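PDB 4G3H: arginase (RocF) from Helicobacter pylori, which probably hydrolyses L-arginine to urea and L-ornithine at a site holding two manganese ions per subunit. Local coordinates for residues Met1-Leu6 with Glu82-Ser88; Ile229-Leu235 with Leu274-Thr280. One frame throughout, in Å; residues are numbered along the deposited sequence.

Both contacts lie in the central parallel sheet of the arginase fold, with their centres about 10 Å apart. Contact 1 comes first along the chain and closes before contact 2 opens. It pairs strand 2-8 with strand 84-87; contact 2 pairs strand 228-234 with strand 274-280. These four strands lie side by side in the order 2-8, 84-87, 274-280, 228-234. Ile86 N lies 2.8 Å from Val277 O, a probable backbone hydrogen bond between the two pairs. Further along the segment, Ser88 OG probably hydrogen-bonds Glu278 OE2 at 2.6 Å. The N-terminal strand is thereby tied through 84-87 and 274-280 to the strand carrying Asp234, a manganese ligand.

Contact 1. Residues Met1-Leu6 with Glu82-Ser88; sequences MILVGL and EFPLILS
Residues Ile2-Leu6 and Pro84-Leu87 run as parallel extended strands, 4.7 Å apart at closest approach and crossing at -16°. Ile2 pairs with Pro84, Leu3 with Leu85, Val4 with Ile86 and Gly5 with Leu87. The ladder of backbone hydrogen bonds is regular: Ile2 N to Phe83 O (2.7 Å), Leu85 N to Ile2 O (2.7 Å), Val4 N to Leu85 O (2.9 Å), Leu87 N to Val4 O (2.9 Å) and Leu6 N to Leu87 O (3.1 Å). Leu3 and Leu85 share a face and the same rotamer, chi1 t and chi2 p. Leu3 CD1 thus lies 4.1 Å from Leu85 CG and 3.7 Å from Leu87 CD1. The opposite face holds Ile2 (m, m), Pro84, Val4 (t) and Ile86 (m, t). There Val4 CB meets Ile86 CG1 at 4.1 Å, and helix 59-78 covers Val4, Pro84 and Ile86. Met1 takes a t, t, m conformation that brings CE to 4.2 Å from Phe83 CD2. Its amino group forms a very short salt bridge, Met1 N to Glu82 OE1 at 2.5 Å; that oxygen also hydrogen-bonds Thr43 OG1. Next to Leu87, Ser88 (chi1 p) hydrogen-bonds Glu278 OE2 through OG, with its side chain about 9 Å from a manganese ion. This is a parallel strand pair of the central sheet of the arginase alpha/beta fold.

Contact 2. Residues Ile229-Leu235 with Leu274-Thr280; sequences IYLSLDL and LKAVEVT. With MN (manganese (II) ion), chain E; MN (manganese (II) ion), chain F.
A beta-alpha-beta unit of the arginase fold joins strand 228-234, which ends at the dimanganese site, through helix 256-269 to strand 274-280. The strands are parallel; their axes approach to 4.6 Å, with 11° between N-to-C directions. Ile229 pairs with Leu274, but Leu231 pairs with Val277, so the second strand carries one extra residue, a beta bulge at Lys275 (phi/psi -108/-7). Hydrogen bonds run from Lys275 N to Ile229 O (2.9 Å) and Leu231 N to Ala276 O (3.0 Å), then regularly from Glu278 N to Leu231 O (2.8 Å), Leu233 N to Glu278 O (2.6 Å) and Thr280 N to Leu233 O (2.8 Å). One face is apolar: Leu231 CB meets Leu274 CD1 at 3.7 Å, Leu233 CD2 meets Val279 CG1 at 4.2 Å, and helix 293-309 packs on Leu233, Val277 and Val279. On the other face Tyr230 OH (chi1 t) gives Glu278 OE1 (chi1 t, chi2 t) a short 2.5 Å hydrogen bond. Glu278 OE2 hydrogen-bonds Ser88 OG. Asp234 (chi1 t) bridges both ions with Asp116; Asp120 also binds MN of chain E, His118 and Asp236 MN of chain F. Asp234 OD2 lies 2.5 Å from the chain E ion and 2.3 Å from the chain F ion.

Contact 1. Residues Met1-Leu6 with Glu82-Ser88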
ATOM      1  N   MET A   1       5.279  -5.149 -17.655  1.00 18.93           N
ATOM      2  CA  MET A   1       4.686  -4.799 -16.333  1.00 19.50           C
ATOM      3  C   MET A   1       3.330  -5.471 -16.144  1.00 19.31           C
ATOM      4  O   MET A   1       2.614  -5.713 -17.110  1.00 18.56           O
ATOM      5  CB  MET A   1       4.526  -3.281 -16.215  1.00 24.39           C
ATOM      6  CG  MET A   1       4.140  -2.809 -14.830  1.00 28.62           C
ATOM      7  SD  MET A   1       4.244  -1.013 -14.644  1.00 36.71           S
ATOM      8  CE  MET A   1       5.986  -0.748 -14.904  1.00 26.67           C
ATOM      9  N   ILE A   2       2.991  -5.772 -14.893  1.00 22.55           N
ATOM     10  CA  ILE A   2       1.718  -6.405 -14.560  1.00 23.37           C
ATOM     11  C   ILE A   2       0.849  -5.421 -13.769  1.00 22.75           C
ATOM     12  O   ILE A   2       1.298  -4.841 -12.779  1.00 22.57           O
ATOM     13  CB  ILE A   2       1.908  -7.668 -13.662  1.00 28.94           C
ATOM     14  CG1 ILE A   2       2.897  -8.651 -14.301  1.00 30.01           C
ATOM     15  CG2 ILE A   2       0.558  -8.345 -13.434  1.00 27.50           C
ATOM     16  CD1 ILE A   2       2.427  -9.241 -15.613  1.00 30.73           C
ATOM     17  N   LEU A   3      -0.390  -5.234 -14.205  1.00 19.88           N
ATOM     18  CA  LEU A   3      -1.303  -4.350 -13.502  1.00 19.23           C
ATOM     19  C   LEU A   3      -2.313  -5.219 -12.762  1.00 19.94           C
ATOM     20  O   LEU A   3      -3.078  -5.965 -13.385  1.00 20.37           O
ATOM     21  CB  LEU A   3      -2.033  -3.421 -14.475  1.00 17.51           C
ATOM     22  CG  LEU A   3      -3.154  -2.570 -13.845  1.00 19.59           C
ATOM     23  CD1 LEU A   3      -2.595  -1.644 -12.769  1.00 12.82           C
ATOM     24  CD2 LEU A   3      -3.850  -1.758 -14.928  1.00 19.45           C
ATOM     25  N   VAL A   4      -2.298  -5.131 -11.434  1.00 19.19           N
ATOM     26  CA  VAL A   4      -3.212  -5.903 -10.598  1.00 17.44           C
ATOM     27  C   VAL A   4      -4.308  -4.984 -10.077  1.00 17.54           C
ATOM     28  O   VAL A   4      -4.028  -3.939  -9.489  1.00 18.20           O
ATOM     29  CB  VAL A   4      -2.477  -6.544  -9.390  1.00 15.28           C
ATOM     30  CG1 VAL A   4      -3.456  -7.381  -8.577  1.00 14.21           C
ATOM     31  CG2 VAL A   4      -1.309  -7.409  -9.874  1.00 15.35           C
ATOM     32  N   GLY A   5      -5.556  -5.366 -10.313  1.00 16.09           N
ATOM     33  CA  GLY A   5      -6.675  -4.565  -9.853  1.00 17.00           C
ATOM     34  C   GLY A   5      -7.514  -5.352  -8.860  1.00 18.34           C
ATOM     35  O   GLY A   5      -8.058  -6.402  -9.198  1.00 18.47           O
ATOM     36  N   LEU A   6      -7.603  -4.857  -7.631  1.00 18.93           N
ATOM     37  CA  LEU A   6      -8.389  -5.525  -6.592  1.00 18.81           C
ATOM     38  C   LEU A   6      -9.859  -5.124  -6.694  1.00 19.66           C
ATOM     39  O   LEU A   6     -10.185  -3.973  -6.998  1.00 17.51           O
ATOM     40  CB  LEU A   6      -7.862  -5.156  -5.203  1.00 16.08           C
ATOM     41  CG  LEU A   6      -6.606  -5.832  -4.619  1.00 20.65           C
ATOM     42  CD1 LEU A   6      -7.009  -6.924  -3.655  1.00 19.79           C
ATOM     43  CD2 LEU A   6      -5.724  -6.380  -5.726  1.00 16.81           C
ATOM     44  N   GLU A  82       8.069  -9.957 -14.139  1.00 42.64           N
ATOM     45  CA  GLU A  82       7.519  -8.659 -14.495  1.00 37.55           C
ATOM     46  C   GLU A  82       7.138  -7.787 -13.292  1.00 33.24           C
ATOM     47  O   GLU A  82       6.571  -8.274 -12.316  1.00 31.71           O
ATOM     48  CB  GLU A  82       6.309  -8.881 -15.399  1.00 43.72           C
ATOM     49  CG  GLU A  82       6.091  -7.781 -16.408  1.00 47.19           C
ATOM     50  CD  GLU A  82       5.437  -8.294 -17.668  1.00 47.64           C
ATOM     51  OE1 GLU A  82       5.059  -7.467 -18.525  1.00 48.52           O
ATOM     52  OE2 GLU A  82       5.313  -9.529 -17.801  1.00 47.68           O
ATOM     53  N   PHE A  83       7.453  -6.494 -13.377  1.00 28.86           N
ATOM     54  CA  PHE A  83       7.165  -5.550 -12.299  1.00 25.18           C
ATOM     55  C   PHE A  83       5.662  -5.390 -12.091  1.00 23.58           C
ATOM     56  O   PHE A  83       4.912  -5.165 -13.043  1.00 22.06           O
ATOM     57  CB  PHE A  83       7.776  -4.182 -12.602  1.00 24.11           C
ATOM     58  CG  PHE A  83       7.804  -3.269 -11.415  1.00 23.20           C
ATOM     59  CD1 PHE A  83       8.875  -3.295 -10.529  1.00 23.23           C
ATOM     60  CD2 PHE A  83       6.731  -2.428 -11.143  1.00 22.91           C
ATOM     61  CE1 PHE A  83       8.874  -2.497  -9.384  1.00 23.21           C
ATOM     62  CE2 PHE A  83       6.720  -1.629  -9.999  1.00 20.17           C
ATOM     63  CZ  PHE A  83       7.791  -1.664  -9.121  1.00 21.04           C
ATOM     64  N   PRO A  84       5.200  -5.498 -10.837  1.00 21.82           N
ATOM     65  CA  PRO A  84       3.767  -5.359 -10.583  1.00 21.15           C
ATOM     66  C   PRO A  84       3.301  -4.012 -10.026  1.00 21.20           C
ATOM     67  O   PRO A  84       3.856  -3.492  -9.051  1.00 21.21           O
ATOM     68  CB  PRO A  84       3.505  -6.486  -9.601  1.00 22.77           C
ATOM     69  CG  PRO A  84       4.725  -6.380  -8.707  1.00 23.11           C
ATOM     70  CD  PRO A  84       5.873  -6.138  -9.690  1.00 22.76           C
ATOM     71  N   LEU A  85       2.282  -3.447 -10.660  1.00 20.01           N
ATOM     72  CA  LEU A  85       1.687  -2.202 -10.188  1.00 18.45           C
ATOM     73  C   LEU A  85       0.358  -2.675  -9.604  1.00 17.26           C
ATOM     74  O   LEU A  85      -0.490  -3.206 -10.320  1.00 17.53           O
ATOM     75  CB  LEU A  85       1.451  -1.225 -11.339  1.00 14.79           C
ATOM     76  CG  LEU A  85       0.667   0.022 -10.923  1.00 13.27           C
ATOM     77  CD1 LEU A  85       1.332   0.698  -9.737  1.00 13.87           C
ATOM     78  CD2 LEU A  85       0.572   0.966 -12.100  1.00 14.32           C
ATOM     79  N   ILE A  86       0.182  -2.484  -8.303  1.00 16.07           N
ATOM     80  CA  ILE A  86      -1.017  -2.960  -7.626  1.00 16.01           C
ATOM     81  C   ILE A  86      -1.998  -1.898  -7.124  1.00 17.28           C
ATOM     82  O   ILE A  86      -1.673  -1.112  -6.235  1.00 17.58           O
ATOM     83  CB  ILE A  86      -0.618  -3.842  -6.422  1.00 22.04           C
ATOM     84  CG1 ILE A  86       0.366  -4.920  -6.881  1.00 22.36           C
ATOM     85  CG2 ILE A  86      -1.856  -4.478  -5.802  1.00 22.29           C
ATOM     86  CD1 ILE A  86       1.176  -5.502  -5.763  1.00 24.61           C
ATOM     87  N   LEU A  87      -3.114  -1.886  -7.666  1.00 19.23           N
ATOM     88  CA  LEU A  87      -4.223  -1.180  -7.207  1.00 18.80           C
ATOM     89  C   LEU A  87      -5.094  -1.914  -6.230  1.00 17.59           C
ATOM     90  O   LEU A  87      -5.913  -2.494  -6.562  1.00 18.46           O
ATOM     91  CB  LEU A  87      -4.954  -0.428  -8.297  1.00 16.53           C
ATOM     92  CG  LEU A  87      -4.248   0.056  -9.509  1.00 16.56           C
ATOM     93  CD1 LEU A  87      -4.881   0.312 -10.560  1.00 17.21           C
ATOM     94  CD2 LEU A  87      -3.611   1.115  -9.238  1.00 17.63           C
ATOM     95  N   SER A  88      -4.779  -1.717  -5.018  1.00 15.79           N
ATOM     96  CA  SER A  88      -5.267  -2.318  -3.863  1.00 16.69           C
ATOM     97  C   SER A  88      -6.694  -2.090  -3.379  1.00 16.57           C
ATOM     98  O   SER A  88      -7.086  -2.705  -2.672  1.00 13.83           O
ATOM     99  CB  SER A  88      -4.260  -2.371  -2.783  1.00 18.80           C
ATOM    100  OG  SER A  88      -4.117  -1.320  -2.140  1.00 19.12           O
TER

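Contact 2. Residues Ile229-Leu235 with Leu274-Thr280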
ATOM      1  N   ILE A 229      12.553  -4.102  -1.677  1.00 27.87           N
ATOM      2  CA  ILE A 229      11.674  -3.087  -1.144  1.00 26.97           C
ATOM      3  C   ILE A 229      10.269  -3.120  -1.734  1.00 27.61           C
ATOM      4  O   ILE A 229      10.078  -3.418  -2.918  1.00 28.59           O
ATOM      5  CB  ILE A 229      12.309  -1.702  -1.378  1.00 20.24           C
ATOM      6  CG1 ILE A 229      13.698  -1.668  -0.733  1.00 18.25           C
ATOM      7  CG2 ILE A 229      11.430  -0.602  -0.807  1.00 19.12           C
ATOM      8  CD1 ILE A 229      14.467  -0.380  -0.983  1.00 14.04           C
ATOM      9  N   TYR A 230       9.294  -2.824  -0.879  1.00 22.50           N
ATOM     10  CA  TYR A 230       7.886  -2.773  -1.253  1.00 21.52           C
ATOM     11  C   TYR A 230       7.409  -1.340  -0.985  1.00 20.04           C
ATOM     12  O   TYR A 230       7.560  -0.834   0.132  1.00 18.33           O
ATOM     13  CB  TYR A 230       7.086  -3.758  -0.386  1.00 23.43           C
ATOM     14  CG  TYR A 230       5.594  -3.799  -0.661  1.00 23.54           C
ATOM     15  CD1 TYR A 230       5.057  -4.673  -1.611  1.00 24.88           C
ATOM     16  CD2 TYR A 230       4.716  -2.960   0.033  1.00 24.07           C
ATOM     17  CE1 TYR A 230       3.673  -4.711  -1.861  1.00 25.08           C
ATOM     18  CE2 TYR A 230       3.338  -2.986  -0.210  1.00 25.57           C
ATOM     19  CZ  TYR A 230       2.824  -3.862  -1.157  1.00 26.76           C
ATOM     20  OH  TYR A 230       1.466  -3.876  -1.393  1.00 25.56           O
ATOM     21  N   LEU A 231       6.862  -0.677  -2.001  1.00 23.40           N
ATOM     22  CA  LEU A 231       6.357   0.685  -1.805  1.00 23.36           C
ATOM     23  C   LEU A 231       4.829   0.699  -1.784  1.00 22.96           C
ATOM     24  O   LEU A 231       4.170   0.220  -2.714  1.00 22.14           O
ATOM     25  CB  LEU A 231       6.859   1.644  -2.896  1.00 12.98           C
ATOM     26  CG  LEU A 231       6.535   3.113  -2.553  1.00 15.45           C
ATOM     27  CD1 LEU A 231       7.619   4.032  -3.090  1.00 12.79           C
ATOM     28  CD2 LEU A 231       5.159   3.506  -3.099  1.00 12.06           C
ATOM     29  N   SER A 232       4.273   1.246  -0.710  1.00 19.59           N
ATOM     30  CA  SER A 232       2.828   1.329  -0.569  1.00 20.26           C
ATOM     31  C   SER A 232       2.423   2.793  -0.461  1.00 18.85           C
ATOM     32  O   SER A 232       2.788   3.478   0.492  1.00 20.51           O
ATOM     33  CB  SER A 232       2.372   0.561   0.672  1.00 19.37           C
ATOM     34  OG  SER A 232       0.966   0.422   0.681  1.00 20.23           O
ATOM     35  N   LEU A 233       1.663   3.262  -1.443  1.00 15.31           N
ATOM     36  CA  LEU A 233       1.230   4.652  -1.482  1.00 16.34           C
ATOM     37  C   LEU A 233      -0.266   4.843  -1.274  1.00 16.97           C
ATOM     38  O   LEU A 233      -1.083   4.344  -2.057  1.00 14.47           O
ATOM     39  CB  LEU A 233       1.628   5.296  -2.826  1.00 15.11           C
ATOM     40  CG  LEU A 233       0.910   6.612  -3.204  1.00 17.70           C
ATOM     41  CD1 LEU A 233       1.197   7.684  -2.158  1.00 14.50           C
ATOM     42  CD2 LEU A 233       1.347   7.084  -4.577  1.00 14.14           C
ATOM     43  N   ASP A 234      -0.606   5.590  -0.225  1.00 18.95           N
ATOM     44  CA  ASP A 234      -1.991   5.922   0.105  1.00 20.73           C
ATOM     45  C   ASP A 234      -2.151   7.388  -0.311  1.00 20.08           C
ATOM     46  O   ASP A 234      -1.465   8.261   0.213  1.00 21.24           O
ATOM     47  CB  ASP A 234      -2.232   5.782   1.612  1.00 17.97           C
ATOM     48  CG  ASP A 234      -3.679   6.057   2.006  1.00 21.59           C
ATOM     49  OD1 ASP A 234      -4.364   6.881   1.345  1.00 22.19           O
ATOM     50  OD2 ASP A 234      -4.132   5.451   2.995  1.00 20.95           O
ATOM     51  N   LEU A 235      -3.062   7.657  -1.236  1.00 19.68           N
ATOM     52  CA  LEU A 235      -3.259   9.009  -1.735  1.00 22.14           C
ATOM     53  C   LEU A 235      -3.618  10.064  -0.682  1.00 22.45           C
ATOM     54  O   LEU A 235      -3.458  11.261  -0.924  1.00 20.70           O
ATOM     55  CB  LEU A 235      -4.312   8.997  -2.850  1.00 23.93           C
ATOM     56  CG  LEU A 235      -3.933   8.178  -4.098  1.00 25.47           C
ATOM     57  CD1 LEU A 235      -5.154   8.005  -4.992  1.00 24.34           C
ATOM     58  CD2 LEU A 235      -2.797   8.864  -4.857  1.00 23.28           C
ATOM     59  N   LEU A 274      13.476  -2.154  -5.536  1.00 28.48           N
ATOM     60  CA  LEU A 274      12.019  -2.002  -5.511  1.00 28.08           C
ATOM     61  C   LEU A 274      11.405  -3.114  -6.354  1.00 27.76           C
ATOM     62  O   LEU A 274      11.626  -3.166  -7.559  1.00 28.89           O
ATOM     63  CB  LEU A 274      11.613  -0.640  -6.090  1.00 21.76           C
ATOM     64  CG  LEU A 274      10.117  -0.284  -6.098  1.00 22.90           C
ATOM     65  CD1 LEU A 274       9.588  -0.204  -4.667  1.00 21.87           C
ATOM     66  CD2 LEU A 274       9.917   1.052  -6.799  1.00 20.14           C
ATOM     67  N   LYS A 275      10.629  -3.996  -5.726  1.00 29.27           N
ATOM     68  CA  LYS A 275      10.006  -5.105  -6.445  1.00 29.28           C
ATOM     69  C   LYS A 275       8.497  -4.969  -6.633  1.00 28.20           C
ATOM     70  O   LYS A 275       7.880  -5.779  -7.324  1.00 29.46           O
ATOM     71  CB  LYS A 275      10.322  -6.438  -5.747  1.00 29.48           C
ATOM     72  CG  LYS A 275      11.813  -6.722  -5.632  1.00 31.61           C
ATOM     73  CD  LYS A 275      12.474  -6.657  -6.999  1.00 35.62           C
ATOM     74  CE  LYS A 275      13.989  -6.677  -6.894  1.00 39.39           C
ATOM     75  NZ  LYS A 275      14.641  -6.497  -8.225  1.00 39.57           N
ATOM     76  N   ALA A 276       7.894  -3.959  -6.017  1.00 23.28           N
ATOM     77  CA  ALA A 276       6.461  -3.757  -6.182  1.00 22.57           C
ATOM     78  C   ALA A 276       5.997  -2.398  -5.703  1.00 21.83           C
ATOM     79  O   ALA A 276       6.591  -1.808  -4.796  1.00 20.70           O
ATOM     80  CB  ALA A 276       5.674  -4.856  -5.453  1.00 15.99           C
ATOM     81  N   VAL A 277       4.940  -1.897  -6.336  1.00 20.61           N
ATOM     82  CA  VAL A 277       4.350  -0.630  -5.947  1.00 18.62           C
ATOM     83  C   VAL A 277       2.839  -0.787  -5.847  1.00 19.94           C
ATOM     84  O   VAL A 277       2.184  -1.318  -6.755  1.00 18.96           O
ATOM     85  CB  VAL A 277       4.666   0.500  -6.935  1.00 18.46           C
ATOM     86  CG1 VAL A 277       3.966   1.769  -6.479  1.00 15.88           C
ATOM     87  CG2 VAL A 277       6.183   0.735  -7.012  1.00 18.32           C
ATOM     88  N   GLU A 278       2.302  -0.327  -4.723  1.00 17.07           N
ATOM     89  CA  GLU A 278       0.879  -0.382  -4.446  1.00 17.82           C
ATOM     90  C   GLU A 278       0.360   1.051  -4.298  1.00 19.37           C
ATOM     91  O   GLU A 278       0.931   1.844  -3.540  1.00 19.33           O
ATOM     92  CB  GLU A 278       0.645  -1.143  -3.134  1.00 19.88           C
ATOM     93  CG  GLU A 278      -0.810  -1.259  -2.694  1.00 22.02           C
ATOM     94  CD  GLU A 278      -0.950  -1.525  -1.198  1.00 26.32           C
ATOM     95  OE1 GLU A 278       0.031  -1.972  -0.566  1.00 28.37           O
ATOM     96  OE2 GLU A 278      -2.047  -1.295  -0.650  1.00 27.13           O
ATOM     97  N   VAL A 279      -0.695   1.393  -5.033  1.00 18.96           N
ATOM     98  CA  VAL A 279      -1.295   2.728  -4.926  1.00 19.33           C
ATOM     99  C   VAL A 279      -2.725   2.439  -4.517  1.00 18.90           C
ATOM    100  O   VAL A 279      -3.417   1.654  -5.161  1.00 20.62           O
ATOM    101  CB  VAL A 279      -1.245   3.514  -6.261  1.00 16.74           C
ATOM    102  CG1 VAL A 279      -1.874   4.896  -6.070  1.00 15.56           C
ATOM    103  CG2 VAL A 279       0.198   3.675  -6.718  1.00 11.41           C
ATOM    104  N   THR A 280      -3.172   3.068  -3.440  1.00 20.58           N
ATOM    105  CA  THR A 280      -4.490   2.762  -2.910  1.00 20.17           C
ATOM    106  C   THR A 280      -5.282   3.958  -2.392  1.00 20.37           C
ATOM    107  O   THR A 280      -4.781   5.079  -2.323  1.00 19.42           O
ATOM    108  CB  THR A 280      -4.322   1.745  -1.757  1.00 20.77           C
ATOM    109  OG1 THR A 280      -5.587   1.180  -1.400  1.00 20.09           O
ATOM    110  CG2 THR A 280      -3.714   2.447  -0.539  1.00 17.81           C
TER
HETATM  111 MN    MN E 500      -3.584   3.793   4.754  1.00 32.17          MN
HETATM  112 MN    MN F 501      -4.422   6.585   5.010  1.00 28.33          MN